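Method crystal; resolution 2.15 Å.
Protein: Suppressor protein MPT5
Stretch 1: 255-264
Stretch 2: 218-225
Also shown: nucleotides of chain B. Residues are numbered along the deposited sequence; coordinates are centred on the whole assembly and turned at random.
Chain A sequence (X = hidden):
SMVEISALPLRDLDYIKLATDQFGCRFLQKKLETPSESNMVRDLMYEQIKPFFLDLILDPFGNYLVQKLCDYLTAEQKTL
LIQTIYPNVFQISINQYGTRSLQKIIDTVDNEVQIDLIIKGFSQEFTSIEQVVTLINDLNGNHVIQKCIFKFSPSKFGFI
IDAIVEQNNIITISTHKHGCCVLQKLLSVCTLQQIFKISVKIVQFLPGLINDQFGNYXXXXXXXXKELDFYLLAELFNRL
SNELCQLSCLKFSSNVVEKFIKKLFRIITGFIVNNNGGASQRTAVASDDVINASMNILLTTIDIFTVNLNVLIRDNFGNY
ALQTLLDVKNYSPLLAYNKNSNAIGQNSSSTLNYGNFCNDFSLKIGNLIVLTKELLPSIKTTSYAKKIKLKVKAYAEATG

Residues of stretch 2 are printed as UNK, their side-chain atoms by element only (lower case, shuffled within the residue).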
ATOM      1  N   ASN A 255     -12.497  -9.208  -8.980  1.00 25.54           N
ATOM      2  CA  ASN A 255     -11.524  -9.715  -8.015  1.00 28.79           C
ATOM      3  C   ASN A 255     -11.857  -9.295  -6.587  1.00 26.95           C
ATOM      4  O   ASN A 255     -11.593 -10.031  -5.636  1.00 25.83           O
ATOM      5  CB  ASN A 255     -10.117  -9.237  -8.372  1.00 27.19           C
ATOM      6  CG  ASN A 255      -9.679  -9.703  -9.741  1.00 32.65           C
ATOM      7  OD1 ASN A 255      -9.266 -10.851  -9.915  1.00 29.52           O
ATOM      8  ND2 ASN A 255      -9.768  -8.814 -10.727  1.00 30.74           N
ATOM      9  N   VAL A 256     -12.422  -8.100  -6.445  1.00 24.37           N
ATOM     10  CA  VAL A 256     -12.823  -7.597  -5.138  1.00 27.53           C
ATOM     11  C   VAL A 256     -14.004  -8.413  -4.609  1.00 30.35           C
ATOM     12  O   VAL A 256     -14.060  -8.748  -3.423  1.00 29.38           O
ATOM     13  CB  VAL A 256     -13.199  -6.107  -5.202  1.00 27.23           C
ATOM     14  CG1 VAL A 256     -13.616  -5.597  -3.830  1.00 26.52           C
ATOM     15  CG2 VAL A 256     -12.030  -5.290  -5.734  1.00 26.57           C
ATOM     16  N   VAL A 257     -14.940  -8.736  -5.500  1.00 27.58           N
ATOM     17  CA  VAL A 257     -16.095  -9.559  -5.148  1.00 27.83           C
ATOM     18  C   VAL A 257     -15.661 -10.939  -4.648  1.00 30.27           C
ATOM     19  O   VAL A 257     -16.141 -11.410  -3.616  1.00 29.62           O
ATOM     20  CB  VAL A 257     -17.060  -9.721  -6.335  1.00 26.12           C
ATOM     21  CG1 VAL A 257     -18.202 -10.658  -5.977  1.00 25.36           C
ATOM     22  CG2 VAL A 257     -17.606  -8.370  -6.755  1.00 29.66           C
ATOM     23  N   GLU A 258     -14.749 -11.577  -5.380  1.00 27.11           N
ATOM     24  CA  GLU A 258     -14.221 -12.883  -4.990  1.00 27.40           C
ATOM     25  C   GLU A 258     -13.546 -12.841  -3.620  1.00 30.81           C
ATOM     26  O   GLU A 258     -13.767 -13.713  -2.780  1.00 29.18           O
ATOM     27  CB  GLU A 258     -13.218 -13.391  -6.025  1.00 29.16           C
ATOM     28  CG  GLU A 258     -13.807 -13.716  -7.386  1.00 29.67           C
ATOM     29  CD  GLU A 258     -12.801 -14.399  -8.293  1.00 36.46           C
ATOM     30  OE1 GLU A 258     -12.069 -13.687  -9.011  1.00 32.57           O
ATOM     31  OE2 GLU A 258     -12.743 -15.647  -8.284  1.00 41.42           O
ATOM     32  N   LYS A 259     -12.707 -11.834  -3.403  1.00 30.33           N
ATOM     33  CA  LYS A 259     -12.011 -11.711  -2.129  1.00 33.36           C
ATOM     34  C   LYS A 259     -13.012 -11.497  -0.996  1.00 27.15           C
ATOM     35  O   LYS A 259     -12.836 -12.022   0.101  1.00 30.26           O
ATOM     36  CB  LYS A 259     -10.999 -10.569  -2.162  1.00 30.23           C
ATOM     37  CG  LYS A 259     -10.157 -10.495  -0.897  1.00 34.15           C
ATOM     38  CD  LYS A 259      -8.929  -9.643  -1.095  1.00 37.84           C
ATOM     39  CE  LYS A 259      -7.952  -9.808   0.059  1.00 50.50           C
ATOM     40  NZ  LYS A 259      -7.244 -11.117   0.032  1.00 54.99           N
ATOM     41  N   PHE A 260     -14.065 -10.736  -1.279  1.00 27.27           N
ATOM     42  CA  PHE A 260     -15.111 -10.468  -0.301  1.00 29.58           C
ATOM     43  C   PHE A 260     -15.825 -11.766   0.080  1.00 33.09           C
ATOM     44  O   PHE A 260     -16.040 -12.050   1.261  1.00 34.01           O
ATOM     45  CB  PHE A 260     -16.103  -9.448  -0.867  1.00 34.43           C
ATOM     46  CG  PHE A 260     -17.165  -9.018   0.110  1.00 41.20           C
ATOM     47  CD1 PHE A 260     -16.865  -8.133   1.135  1.00 42.41           C
ATOM     48  CD2 PHE A 260     -18.468  -9.486  -0.009  1.00 42.05           C
ATOM     49  CE1 PHE A 260     -17.841  -7.731   2.035  1.00 43.77           C
ATOM     50  CE2 PHE A 260     -19.450  -9.086   0.885  1.00 42.55           C
ATOM     51  CZ  PHE A 260     -19.135  -8.210   1.910  1.00 42.82           C
ATOM     52  N   ILE A 261     -16.181 -12.554  -0.931  1.00 28.70           N
ATOM     53  CA  ILE A 261     -16.867 -13.824  -0.718  1.00 30.34           C
ATOM     54  C   ILE A 261     -16.004 -14.817   0.065  1.00 30.98           C
ATOM     55  O   ILE A 261     -16.478 -15.431   1.025  1.00 33.28           O
ATOM     56  CB  ILE A 261     -17.329 -14.438  -2.053  1.00 27.51           C
ATOM     57  CG1 ILE A 261     -18.460 -13.598  -2.651  1.00 28.89           C
ATOM     58  CG2 ILE A 261     -17.794 -15.880  -1.864  1.00 28.13           C
ATOM     59  CD1 ILE A 261     -18.860 -14.003  -4.062  1.00 26.60           C
ATOM     60  N   LYS A 262     -14.747 -14.973  -0.345  1.00 29.62           N
ATOM     61  CA  LYS A 262     -13.810 -15.839   0.368  1.00 33.86           C
ATOM     62  C   LYS A 262     -13.645 -15.404   1.825  1.00 34.17           C
ATOM     63  O   LYS A 262     -13.503 -16.239   2.717  1.00 37.77           O
ATOM     64  CB  LYS A 262     -12.446 -15.861  -0.328  1.00 30.58           C
ATOM     65  CG  LYS A 262     -12.421 -16.610  -1.659  1.00 36.45           C
ATOM     66  CD  LYS A 262     -10.998 -16.705  -2.206  1.00 46.55           C
ATOM     67  CE  LYS A 262     -10.919 -16.199  -3.638  1.00 56.03           C
ATOM     68  NZ  LYS A 262      -9.522 -16.218  -4.163  1.00 60.91           N
ATOM     69  N   LYS A 263     -13.667 -14.095   2.058  1.00 31.89           N
ATOM     70  CA  LYS A 263     -13.543 -13.561   3.409  1.00 35.45           C
ATOM     71  C   LYS A 263     -14.741 -13.962   4.270  1.00 36.30           C
ATOM     72  O   LYS A 263     -14.588 -14.320   5.439  1.00 38.23           O
ATOM     73  CB  LYS A 263     -13.406 -12.039   3.375  1.00 37.02           C
ATOM     74  CG  LYS A 263     -13.144 -11.431   4.739  1.00 43.07           C
ATOM     75  CD  LYS A 263     -12.977  -9.926   4.671  1.00 49.82           C
ATOM     76  CE  LYS A 263     -12.714  -9.360   6.055  1.00 54.36           C
ATOM     77  NZ  LYS A 263     -11.478  -9.926   6.668  1.00 58.36           N
ATOM     78  N   LEU A 264     -15.933 -13.899   3.682  1.00 34.69           N
ATOM     79  CA  LEU A 264     -17.156 -14.313   4.363  1.00 39.50           C
ATOM     80  C   LEU A 264     -17.084 -15.785   4.763  1.00 38.88           C
ATOM     81  O   LEU A 264     -17.390 -16.144   5.900  1.00 36.93           O
ATOM     82  CB  LEU A 264     -18.378 -14.073   3.470  1.00 35.47           C
ATOM     83  CG  LEU A 264     -18.802 -12.627   3.213  1.00 35.07           C
ATOM     84  CD1 LEU A 264     -19.955 -12.574   2.230  1.00 34.70           C
ATOM     85  CD2 LEU A 264     -19.191 -11.939   4.510  1.00 39.57           C
ATOM     86  N   UNK A 218      -6.504  -1.704  -3.462  1.00 24.98           N
ATOM     87  CA  UNK A 218      -6.661  -1.013  -2.190  1.00 25.20           C
ATOM     88  C   UNK A 218      -7.849  -1.567  -1.390  1.00 29.30           C
ATOM     89  O   UNK A 218      -7.743  -1.800  -0.183  1.00 26.09           O
ATOM     90  c   UNK A 218      -6.818   0.509  -2.398  1.00 27.09           C
ATOM     91  c   UNK A 218      -4.281   0.769  -2.201  1.00 27.01           C
ATOM     92  c   UNK A 218      -5.541   1.102  -2.994  1.00 28.96           C
ATOM     93  c   UNK A 218      -7.151   1.197  -1.090  1.00 28.12           C
ATOM     94  N   UNK A 219      -8.977  -1.780  -2.062  1.00 24.99           N
ATOM     95  CA  UNK A 219     -10.137  -2.371  -1.407  1.00 24.78           C
ATOM     96  C   UNK A 219      -9.785  -3.759  -0.872  1.00 26.42           C
ATOM     97  O   UNK A 219     -10.121  -4.109   0.264  1.00 26.38           O
ATOM     98  c   UNK A 219     -11.786  -0.004  -2.123  1.00 27.41           C
ATOM     99  c   UNK A 219     -11.636  -1.184  -3.068  1.00 29.87           C
ATOM    100  c   UNK A 219     -11.346  -2.505  -2.357  1.00 24.70           C
ATOM    101  c   UNK A 219     -12.569  -2.986  -1.583  1.00 21.87           C
ATOM    102  N   UNK A 220      -9.110  -4.545  -1.703  1.00 25.31           N
ATOM    103  CA  UNK A 220      -8.680  -5.880  -1.315  1.00 32.26           C
ATOM    104  C   UNK A 220      -7.724  -5.843  -0.120  1.00 28.84           C
ATOM    105  O   UNK A 220      -7.772  -6.716   0.745  1.00 27.08           O
ATOM    106  c   UNK A 220      -8.370  -7.815  -4.699  1.00 33.96           C
ATOM    107  c   UNK A 220      -8.035  -6.602  -2.503  1.00 30.25           C
ATOM    108  c   UNK A 220      -9.004  -6.947  -3.630  1.00 30.64           C
ATOM    109  o   UNK A 220      -8.092  -8.993  -4.473  1.00 33.21           O
ATOM    110  n   UNK A 220      -8.134  -7.235  -5.873  1.00 29.31           N
ATOM    111  N   UNK A 221      -6.866  -4.828  -0.069  1.00 26.27           N
ATOM    112  CA  UNK A 221      -5.928  -4.691   1.041  1.00 31.57           C
ATOM    113  C   UNK A 221      -6.666  -4.451   2.359  1.00 28.73           C
ATOM    114  O   UNK A 221      -6.311  -5.030   3.385  1.00 34.77           O
ATOM    115  c   UNK A 221      -2.662  -3.025   3.793  1.00 39.69           C
ATOM    116  c   UNK A 221      -3.758  -2.974   2.937  1.00 32.64           C
ATOM    117  c   UNK A 221      -1.483  -4.365   2.189  1.00 39.22           C
ATOM    118  c   UNK A 221      -1.524  -3.723   3.416  1.00 33.95           C
ATOM    119  c   UNK A 221      -4.918  -3.569   0.784  1.00 33.61           C
ATOM    120  c   UNK A 221      -3.727  -3.611   1.703  1.00 33.83           C
ATOM    121  c   UNK A 221      -2.583  -4.310   1.341  1.00 37.64           C
ATOM    122  N   UNK A 222      -7.688  -3.598   2.325  1.00 24.80           N
ATOM    123  CA  UNK A 222      -8.528  -3.359   3.497  1.00 30.87           C
ATOM    124  C   UNK A 222      -9.183  -4.649   3.983  1.00 32.34           C
ATOM    125  O   UNK A 222      -9.291  -4.885   5.186  1.00 33.64           O
ATOM    126  c   UNK A 222      -9.229  -0.853   3.109  1.00 39.65           C
ATOM    127  c   UNK A 222      -9.613  -2.326   3.194  1.00 33.97           C
ATOM    128  c   UNK A 222      -8.287  -0.482   4.241  1.00 41.51           C
ATOM    129  c   UNK A 222     -10.476   0.020   3.137  1.00 36.63           C
ATOM    130  N   UNK A 223      -9.612  -5.483   3.040  1.00 32.30           N
ATOM    131  CA  UNK A 223     -10.325  -6.715   3.365  1.00 32.74           C
ATOM    132  C   UNK A 223      -9.432  -7.735   4.086  1.00 33.76           C
ATOM    133  O   UNK A 223      -9.929  -8.703   4.666  1.00 37.56           O
ATOM    134  c   UNK A 223     -13.331  -6.695   2.532  1.00 35.43           C
ATOM    135  c   UNK A 223     -10.950  -7.322   2.103  1.00 33.71           C
ATOM    136  c   UNK A 223     -12.181  -6.602   1.547  1.00 37.24           C
ATOM    137  c   UNK A 223     -12.602  -7.168   0.191  1.00 34.61           C
ATOM    138  N   UNK A 224      -8.121  -7.507   4.055  1.00 30.96           N
ATOM    139  CA  UNK A 224      -7.170  -8.374   4.746  1.00 38.56           C
ATOM    140  C   UNK A 224      -6.832  -7.869   6.151  1.00 39.39           C
ATOM    141  O   UNK A 224      -6.146  -8.553   6.915  1.00 40.84           O
ATOM    142  o   UNK A 224      -6.763 -10.584   3.084  1.00 46.19           O
ATOM    143  c   UNK A 224      -5.888  -8.535   3.922  1.00 42.96           C
ATOM    144  c   UNK A 224      -6.003  -9.618   2.867  1.00 45.91           C
ATOM    145  o   UNK A 224      -5.327  -9.506   1.824  1.00 50.58           O
ATOM    146  N   UNK A 225      -7.309  -6.674   6.489  1.00 32.76           N
ATOM    147  CA  UNK A 225      -7.098  -6.129   7.827  1.00 31.61           C
ATOM    148  C   UNK A 225      -8.228  -6.562   8.768  1.00 36.91           C
ATOM    149  O   UNK A 225      -9.331  -6.011   8.727  1.00 36.65           O
ATOM    150  c   UNK A 225      -5.922  -4.156   6.798  1.00 31.48           C
ATOM    151  c   UNK A 225      -6.981  -4.594   7.809  1.00 29.68           C
ATOM    152  c   UNK A 225      -6.652  -4.067   9.201  1.00 29.76           C
ATOM    153  c   UNK A 225      -5.781  -2.654   6.665  1.00 29.54           C
TER
ATOM    154  P     U B   3      -5.237 -10.936 -17.295  1.00 34.64           P
ATOM    155  OP1   U B   3      -4.618  -9.965 -18.234  1.00 34.30           O
ATOM    156  OP2   U B   3      -4.557 -12.239 -17.069  1.00 34.21           O
ATOM    157  O5'   U B   3      -5.454 -10.226 -15.883  1.00 37.40           O
ATOM    158  C5'   U B   3      -4.358  -9.762 -15.112  1.00 31.10           C
ATOM    159  C4'   U B   3      -4.536  -8.313 -14.740  1.00 30.32           C
ATOM    160  O4'   U B   3      -5.773  -8.124 -14.008  1.00 32.19           O
ATOM    161  C3'   U B   3      -3.473  -7.717 -13.834  1.00 27.27           C
ATOM    162  O3'   U B   3      -2.306  -7.362 -14.554  1.00 32.88           O
ATOM    163  C2'   U B   3      -4.195  -6.524 -13.214  1.00 29.25           C
ATOM    164  O2'   U B   3      -4.192  -5.417 -14.104  1.00 28.04           O
ATOM    165  C1'   U B   3      -5.632  -7.054 -13.099  1.00 31.67           C
ATOM    166  N1    U B   3      -5.952  -7.535 -11.736  1.00 25.28           N
ATOM    167  C2    U B   3      -6.377  -6.586 -10.816  1.00 27.09           C
ATOM    168  O2    U B   3      -6.484  -5.401 -11.085  1.00 30.29           O
ATOM    169  N3    U B   3      -6.661  -7.072  -9.564  1.00 24.43           N
ATOM    170  C4    U B   3      -6.569  -8.386  -9.150  1.00 28.54           C
ATOM    171  O4    U B   3      -6.858  -8.669  -7.984  1.00 26.07           O
ATOM    172  C5    U B   3      -6.129  -9.306 -10.162  1.00 28.47           C
ATOM    173  C6    U B   3      -5.841  -8.867 -11.397  1.00 27.38           C
ATOM    174  P     G B   2      -7.022 -15.937 -19.139  1.00 35.68           P
ATOM    175  OP1   G B   2      -5.919 -15.320 -19.910  1.00 38.68           O
ATOM    176  OP2   G B   2      -6.743 -17.062 -18.210  1.00 47.09           O
ATOM    177  O5'   G B   2      -7.735 -14.789 -18.304  1.00 31.54           O
ATOM    178  C5'   G B   2      -8.391 -13.714 -18.957  1.00 32.69           C
ATOM    179  C4'   G B   2      -8.725 -12.620 -17.981  1.00 28.70           C
ATOM    180  O4'   G B   2      -9.690 -13.105 -17.019  1.00 31.92           O
ATOM    181  C3'   G B   2      -7.568 -12.134 -17.128  1.00 32.58           C
ATOM    182  O3'   G B   2      -6.738 -11.212 -17.810  1.00 37.36           O
ATOM    183  C2'   G B   2      -8.273 -11.551 -15.909  1.00 27.06           C
ATOM    184  O2'   G B   2      -8.754 -10.241 -16.175  1.00 32.08           O
ATOM    185  C1'   G B   2      -9.472 -12.495 -15.767  1.00 29.56           C
ATOM    186  N9    G B   2      -9.239 -13.549 -14.760  1.00 31.41           N
ATOM    187  C8    G B   2      -8.418 -14.651 -14.844  1.00 32.42           C
ATOM    188  N7    G B   2      -8.446 -15.379 -13.760  1.00 35.10           N
ATOM    189  C5    G B   2      -9.328 -14.726 -12.908  1.00 31.13           C
ATOM    190  C6    G B   2      -9.757 -15.043 -11.593  1.00 29.06           C
ATOM    191  O6    G B   2      -9.438 -16.002 -10.885  1.00 33.36           O
ATOM    192  N1    G B   2     -10.661 -14.102 -11.116  1.00 28.63           N
ATOM    193  C2    G B   2     -11.090 -12.999 -11.814  1.00 27.98           C
ATOM    194  N2    G B   2     -11.966 -12.201 -11.188  1.00 27.77           N
ATOM    195  N3    G B   2     -10.697 -12.691 -13.036  1.00 27.68           N
ATOM    196  C4    G B   2      -9.821 -13.592 -13.517  1.00 28.08           C
HETATM  197  O   HOH W   1      -9.002 -11.641  -5.327  1.00 52.32           O

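Position 218 carries four side-chain carbons, forked at the first, with one arm two carbons long. That beta-branched pattern is isoleucine, and Ile-218 makes no contact with stretch 1.

Position 219 repeats the pattern: four carbons, a fork at the first, one arm longer than the other. Its CA-to-CB bond points toward stretch 1, and the short arm meets Val-256. The residue is Ile-219; its CG2 lies 3.6 Å from Val-256 CG1, an apolar contact, while its longer arm leads away.

Position 220 has three carbons in a row, the third bearing one oxygen and one nitrogen, a terminal amide at the length of glutamine. The chain packs beside Val-256 and Lys-259. In Gln-220, CG is 4.0 Å from Val-256 CG2 and CB is 3.5 Å from Lys-259 CD. The amide turns to the RNA: NE2 donates to O4 of U3 at 2.9 Å, with a nearly straight N-H...acceptor angle of 177°. OE1 lies 2.9 Å from a water oxygen that is also 3.1 Å from Asn-255 O, so the water bridges the Gln-220 amide and the Asn-255 carbonyl.

Position 221 shows one carbon followed by a six-carbon ring without a hydroxyl, hence Phe-221. Its CA-to-CB bond points away from stretch 1, and its side chain makes no contact there.

At position 222 four carbons fork at the second, the signature of leucine. Leu-222 also stays clear, the end of its side chain leading away.

Position 223 has the same four carbons forked at the second, but here the CA-to-CB bond points toward stretch 1 and the fork enters a hollow formed by Val-256, Lys-259, Phe-260 and Lys-263. This is Leu-223, in the m,t rotamer. CD1 is 4.4 Å from Val-256 CG1; CD2 is 4.1 Å from Phe-260 CD1, at the ring edge and near its plane, and 3.9 Å from Lys-263 CD.

Position 224 ends after two carbons in a pair of oxygens, a short carboxylate, so it is Asp-224. Its OD1 and OD2 each lie 3.1 Å from Lys-259 NZ; both hydrogen bonds are weak, but the opposite charges make a salt bridge.

Position 225 again has four carbons forked at the first with one longer arm. Ile-225 directs its CA-to-CB bond away, and its side chain makes no contact with stretch 1.

The two helix axes run nearly parallel, 8° apart, approaching to 9.6 Å, and the stretches bury 511 Å² in total. Leu-223 is the knob, with 110 Å² covered, and residues 256, 259, 260 and 263 supply its hole from successive turns of one helix face. The lysines add polar ties with their amines: Lys-263 NZ donates to Leu-223 O at 2.8 Å, while Lys-259 reaches the carboxylate of Asp-224. Apolar packing thus fills the groove, and charged ends fasten the C-terminal part of stretch 2.

Stretch 2, residues 218-225: IIQFLLDI
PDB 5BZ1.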